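PDB 6IV9: Cas13d from uncultured Ruminococcus sp, which binds a CRISPR RNA and, through its two HEPN domains, probably processes that RNA and cleaves the target RNA it recognises. Local coordinates for residues N773-D787 against R804-S816. The protein carries 2 engineered substitutions. Numbering follows the deposited sequence.
Sequences NDYRILSQTLCELCD and RKCVEVDINNADS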
# COMPACT_ATOMS: atom_id res chain seq x y z
N ASN A 773 -28.34 -6.11 10.60
CA ASN A 773 -29.70 -5.60 10.90
C ASN A 773 -29.58 -4.15 11.36
O ASN A 773 -30.48 -3.39 11.10
CB ASN A 773 -30.43 -6.45 11.94
CG ASN A 773 -30.83 -7.82 11.42
OD1 ASN A 773 -30.88 -8.04 10.22
ND2 ASN A 773 -31.12 -8.74 12.32
N ASP A 774 -28.55 -3.85 12.13
CA ASP A 774 -28.29 -2.47 12.61
C ASP A 774 -26.81 -2.37 12.93
O ASP A 774 -26.42 -2.84 13.98
CB ASP A 774 -29.16 -2.13 13.82
CG ASP A 774 -29.10 -0.66 14.21
OD1 ASP A 774 -28.28 0.04 13.65
OD2 ASP A 774 -29.88 -0.26 15.05
N TYR A 775 -26.05 -1.67 12.09
CA TYR A 775 -24.59 -1.52 12.26
C TYR A 775 -24.25 -0.78 13.55
O TYR A 775 -23.17 -0.96 14.05
CB TYR A 775 -23.98 -0.87 11.02
CG TYR A 775 -23.68 -1.83 9.90
CD1 TYR A 775 -22.51 -2.56 9.89
CD2 TYR A 775 -24.56 -2.01 8.87
CE1 TYR A 775 -22.23 -3.44 8.86
CE2 TYR A 775 -24.30 -2.89 7.83
CZ TYR A 775 -23.13 -3.60 7.82
OH TYR A 775 -22.86 -4.46 6.82
N ARG A 776 -25.18 -0.00 14.08
CA ARG A 776 -24.93 0.82 15.29
C ARG A 776 -24.98 -0.00 16.58
O ARG A 776 -24.65 0.54 17.60
CB ARG A 776 -25.96 1.95 15.41
CG ARG A 776 -26.10 2.82 14.17
CD ARG A 776 -27.31 3.72 14.29
NE ARG A 776 -28.54 2.97 14.37
CZ ARG A 776 -29.60 3.34 15.06
NH1 ARG A 776 -29.67 4.56 15.56
NH2 ARG A 776 -30.58 2.50 15.26
N ILE A 777 -25.32 -1.28 16.50
CA ILE A 777 -25.57 -2.10 17.72
C ILE A 777 -24.35 -2.19 18.65
O ILE A 777 -24.57 -2.19 19.85
CB ILE A 777 -26.14 -3.47 17.34
CG1 ILE A 777 -26.65 -4.25 18.56
CG2 ILE A 777 -25.15 -4.29 16.55
CD1 ILE A 777 -27.75 -3.57 19.31
N LEU A 778 -23.14 -2.32 18.12
CA LEU A 778 -21.97 -2.44 19.02
C LEU A 778 -21.78 -1.14 19.82
O LEU A 778 -21.68 -1.21 21.02
CB LEU A 778 -20.75 -2.69 18.15
CG LEU A 778 -19.72 -3.68 18.67
CD1 LEU A 778 -18.32 -3.25 18.31
CD2 LEU A 778 -19.87 -3.99 20.13
N SER A 779 -21.73 -0.01 19.14
CA SER A 779 -21.53 1.27 19.86
C SER A 779 -22.69 1.51 20.83
O SER A 779 -22.44 1.94 21.93
CB SER A 779 -21.41 2.39 18.90
OG SER A 779 -20.24 2.28 18.15
N GLN A 780 -23.91 1.25 20.39
CA GLN A 780 -25.10 1.49 21.23
C GLN A 780 -25.05 0.60 22.47
O GLN A 780 -25.18 1.12 23.56
CB GLN A 780 -26.30 1.10 20.37
CG GLN A 780 -27.65 1.59 20.85
CD GLN A 780 -28.67 1.07 19.86
OE1 GLN A 780 -28.93 1.66 18.83
NE2 GLN A 780 -29.22 -0.10 20.17
N THR A 781 -24.80 -0.68 22.28
CA THR A 781 -24.75 -1.61 23.42
C THR A 781 -23.62 -1.24 24.38
O THR A 781 -23.86 -1.22 25.56
CB THR A 781 -24.59 -3.05 22.92
OG1 THR A 781 -25.68 -3.31 22.06
CG2 THR A 781 -24.57 -4.04 24.05
N LEU A 782 -22.43 -0.95 23.87
CA LEU A 782 -21.30 -0.60 24.76
C LEU A 782 -21.56 0.71 25.49
O LEU A 782 -21.16 0.82 26.61
CB LEU A 782 -20.01 -0.58 23.94
CG LEU A 782 -19.60 -1.93 23.38
CD1 LEU A 782 -18.35 -1.82 22.55
CD2 LEU A 782 -19.40 -2.92 24.50
N CYS A 783 -22.15 1.70 24.83
CA CYS A 783 -22.45 2.99 25.50
C CYS A 783 -23.47 2.75 26.62
O CYS A 783 -23.26 3.24 27.70
CB CYS A 783 -22.99 4.02 24.53
SG CYS A 783 -21.74 4.72 23.42
N GLU A 784 -24.49 1.95 26.35
CA GLU A 784 -25.54 1.67 27.37
C GLU A 784 -24.92 0.98 28.58
O GLU A 784 -25.27 1.34 29.69
CB GLU A 784 -26.58 0.73 26.76
CG GLU A 784 -27.55 1.41 25.82
CD GLU A 784 -28.47 0.46 25.07
OE1 GLU A 784 -29.32 0.95 24.33
OE2 GLU A 784 -28.33 -0.75 25.22
N LEU A 785 -24.02 0.03 28.36
CA LEU A 785 -23.36 -0.71 29.47
C LEU A 785 -22.52 0.26 30.30
O LEU A 785 -22.48 0.08 31.50
CB LEU A 785 -22.52 -1.85 28.91
CG LEU A 785 -23.32 -2.97 28.27
CD1 LEU A 785 -22.41 -3.95 27.57
CD2 LEU A 785 -24.17 -3.67 29.30
N CYS A 786 -21.87 1.23 29.67
CA CYS A 786 -21.07 2.18 30.48
C CYS A 786 -22.00 2.95 31.40
O CYS A 786 -21.62 3.20 32.52
CB CYS A 786 -20.33 3.17 29.59
SG CYS A 786 -18.90 2.45 28.75
N ASP A 787 -23.13 3.40 30.88
CA ASP A 787 -24.10 4.19 31.69
C ASP A 787 -24.74 3.34 32.80
O ASP A 787 -24.83 3.84 33.90
CB ASP A 787 -25.16 4.84 30.81
CG ASP A 787 -24.65 5.75 29.70
OD1 ASP A 787 -23.60 6.39 29.87
OD2 ASP A 787 -25.33 5.82 28.67
N ARG A 804 -18.33 9.65 25.27
CA ARG A 804 -19.36 8.59 25.23
C ARG A 804 -20.73 9.23 24.97
O ARG A 804 -21.46 8.71 24.17
CB ARG A 804 -19.40 7.84 26.56
CG ARG A 804 -20.44 6.74 26.63
CD ARG A 804 -20.95 6.51 28.04
NE ARG A 804 -19.80 6.45 28.92
CZ ARG A 804 -19.83 6.54 30.22
NH1 ARG A 804 -18.71 6.49 30.90
NH2 ARG A 804 -20.98 6.69 30.85
N LYS A 805 -21.01 10.34 25.64
CA LYS A 805 -22.28 11.07 25.47
C LYS A 805 -22.38 11.58 24.04
O LYS A 805 -23.45 11.53 23.48
CB LYS A 805 -22.37 12.22 26.47
CG LYS A 805 -22.63 11.78 27.90
CD LYS A 805 -23.69 10.71 27.98
CE LYS A 805 -23.71 9.94 29.28
NZ LYS A 805 -24.08 8.52 29.04
N CYS A 806 -21.27 12.06 23.48
CA CYS A 806 -21.25 12.57 22.09
C CYS A 806 -21.59 11.43 21.13
O CYS A 806 -22.38 11.65 20.24
CB CYS A 806 -19.88 13.11 21.74
SG CYS A 806 -19.52 14.70 22.51
N VAL A 807 -21.02 10.26 21.34
CA VAL A 807 -21.30 9.09 20.47
C VAL A 807 -22.78 8.72 20.59
O VAL A 807 -23.36 8.31 19.60
CB VAL A 807 -20.39 7.90 20.82
CG1 VAL A 807 -20.85 6.62 20.17
CG2 VAL A 807 -18.95 8.21 20.48
N GLU A 808 -23.35 8.82 21.78
CA GLU A 808 -24.78 8.47 21.97
C GLU A 808 -25.64 9.42 21.12
O GLU A 808 -26.57 8.97 20.51
CB GLU A 808 -25.13 8.51 23.45
CG GLU A 808 -24.62 7.32 24.22
CD GLU A 808 -24.86 7.39 25.72
OE1 GLU A 808 -25.42 8.38 26.17
OE2 GLU A 808 -24.48 6.47 26.41
N VAL A 809 -25.28 10.69 21.09
CA VAL A 809 -26.05 11.67 20.27
C VAL A 809 -25.93 11.31 18.78
O VAL A 809 -26.92 11.37 18.09
CB VAL A 809 -25.57 13.09 20.54
CG1 VAL A 809 -26.15 14.06 19.55
CG2 VAL A 809 -25.91 13.50 21.96
N ASP A 810 -24.73 10.96 18.35
CA ASP A 810 -24.47 10.59 16.94
C ASP A 810 -25.26 9.33 16.58
O ASP A 810 -25.83 9.31 15.53
CB ASP A 810 -22.97 10.53 16.67
CG ASP A 810 -22.30 11.88 16.89
OD1 ASP A 810 -22.92 12.90 16.58
OD2 ASP A 810 -21.16 11.90 17.37
N ILE A 811 -25.34 8.35 17.47
CA ILE A 811 -26.09 7.10 17.17
C ILE A 811 -27.56 7.44 16.92
O ILE A 811 -28.15 6.88 16.02
CB ILE A 811 -25.95 6.10 18.33
CG1 ILE A 811 -24.56 5.49 18.42
CG2 ILE A 811 -26.99 5.01 18.21
CD1 ILE A 811 -24.31 4.79 19.71
N ASN A 812 -28.11 8.32 17.74
CA ASN A 812 -29.53 8.75 17.68
C ASN A 812 -29.82 9.54 16.40
O ASN A 812 -30.95 9.50 15.95
CB ASN A 812 -29.99 9.31 19.02
CG ASN A 812 -30.04 8.20 20.04
OD1 ASN A 812 -30.62 7.15 19.79
ND2 ASN A 812 -29.39 8.39 21.16
N ASN A 813 -28.83 10.27 15.91
CA ASN A 813 -28.91 11.05 14.66
C ASN A 813 -28.97 10.11 13.45
O ASN A 813 -29.39 10.54 12.40
CB ASN A 813 -27.77 12.06 14.58
CG ASN A 813 -28.08 13.26 15.43
OD1 ASN A 813 -29.22 13.47 15.80
ND2 ASN A 813 -27.07 14.04 15.76
N ALA A 814 -28.46 8.90 13.63
CA ALA A 814 -28.39 7.89 12.56
C ALA A 814 -29.53 6.88 12.69
O ALA A 814 -30.34 7.04 13.58
CB ALA A 814 -27.06 7.20 12.62
N ASP A 815 -29.54 5.90 11.80
CA ASP A 815 -30.54 4.81 11.80
C ASP A 815 -29.94 3.59 11.11
O ASP A 815 -28.87 3.71 10.53
CB ASP A 815 -31.90 5.27 11.29
CG ASP A 815 -31.93 5.57 9.81
OD1 ASP A 815 -31.12 5.01 9.09
OD2 ASP A 815 -32.78 6.33 9.40
N SER A 816 -30.60 2.46 11.21
CA SER A 816 -30.07 1.21 10.62
C SER A 816 -29.99 1.33 9.10
O SER A 816 -29.11 0.73 8.54
CB SER A 816 -30.85 0.03 11.07
OG SER A 816 -32.20 0.14 10.66
O HOH W 1 -27.51 -1.04 9.75
O HOH W 2 -31.43 5.58 17.67
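With CG opposite its carbonyl carbon (chi1 -53°) and the chain bent at chi3 (-63°), R776 folds its guanidinium against the end of helix 801-813, where NH1 donates to I811 O at 2.8 Å. This carbonyl also receives A814 N, and the two donors approach from opposite faces of its plane. R776 grips the D774 carboxylate side-on, NE meeting OD1 on its syn lone pair and NH2 meeting OD2, while OD1 further caps R776 N in the type I turn from D774 to I777 that leads into helix 777-788. D815 CA lies 3.6 Å above the centre of one R776 guanidinium face, with Q780 OE1 near the rim of the other, while a water links NH1 to N812 OD1. Without the guanidinium, as with an alanine here, the D774 carboxylate would probably lose its charged mate and the end of helix 801-813 its tie to this turn. Between the helices, I811 CD1 rests on the backbone of Q780, 3.6 Å from its N, and C783 SG meets V807 CG1 at 3.9 Å. At the far end R804 NH2 donates to D787 OD1 at 2.8 Å, in the guanidinium plane, and C786 CB sits over the centre of one face of that group. K805 NZ forms a salt bridge with E808 OE1 at 3.2 Å, but is modelled too close to D787 OD1 for the details there to be certain. D787 OD2 and E808 OE2 are placed 2.5 Å apart, which may mean a shared proton, though the crowding makes this doubtful. V807 also packs on I901 and F904 of helix 901-908. Helices 777-787 and 804-813 run broadly antiparallel but inclined, at a crossing angle of -138°, with a polar cluster at each end of an apolar seam, in what is probably the C-terminal HEPN domain, an all-helical fold.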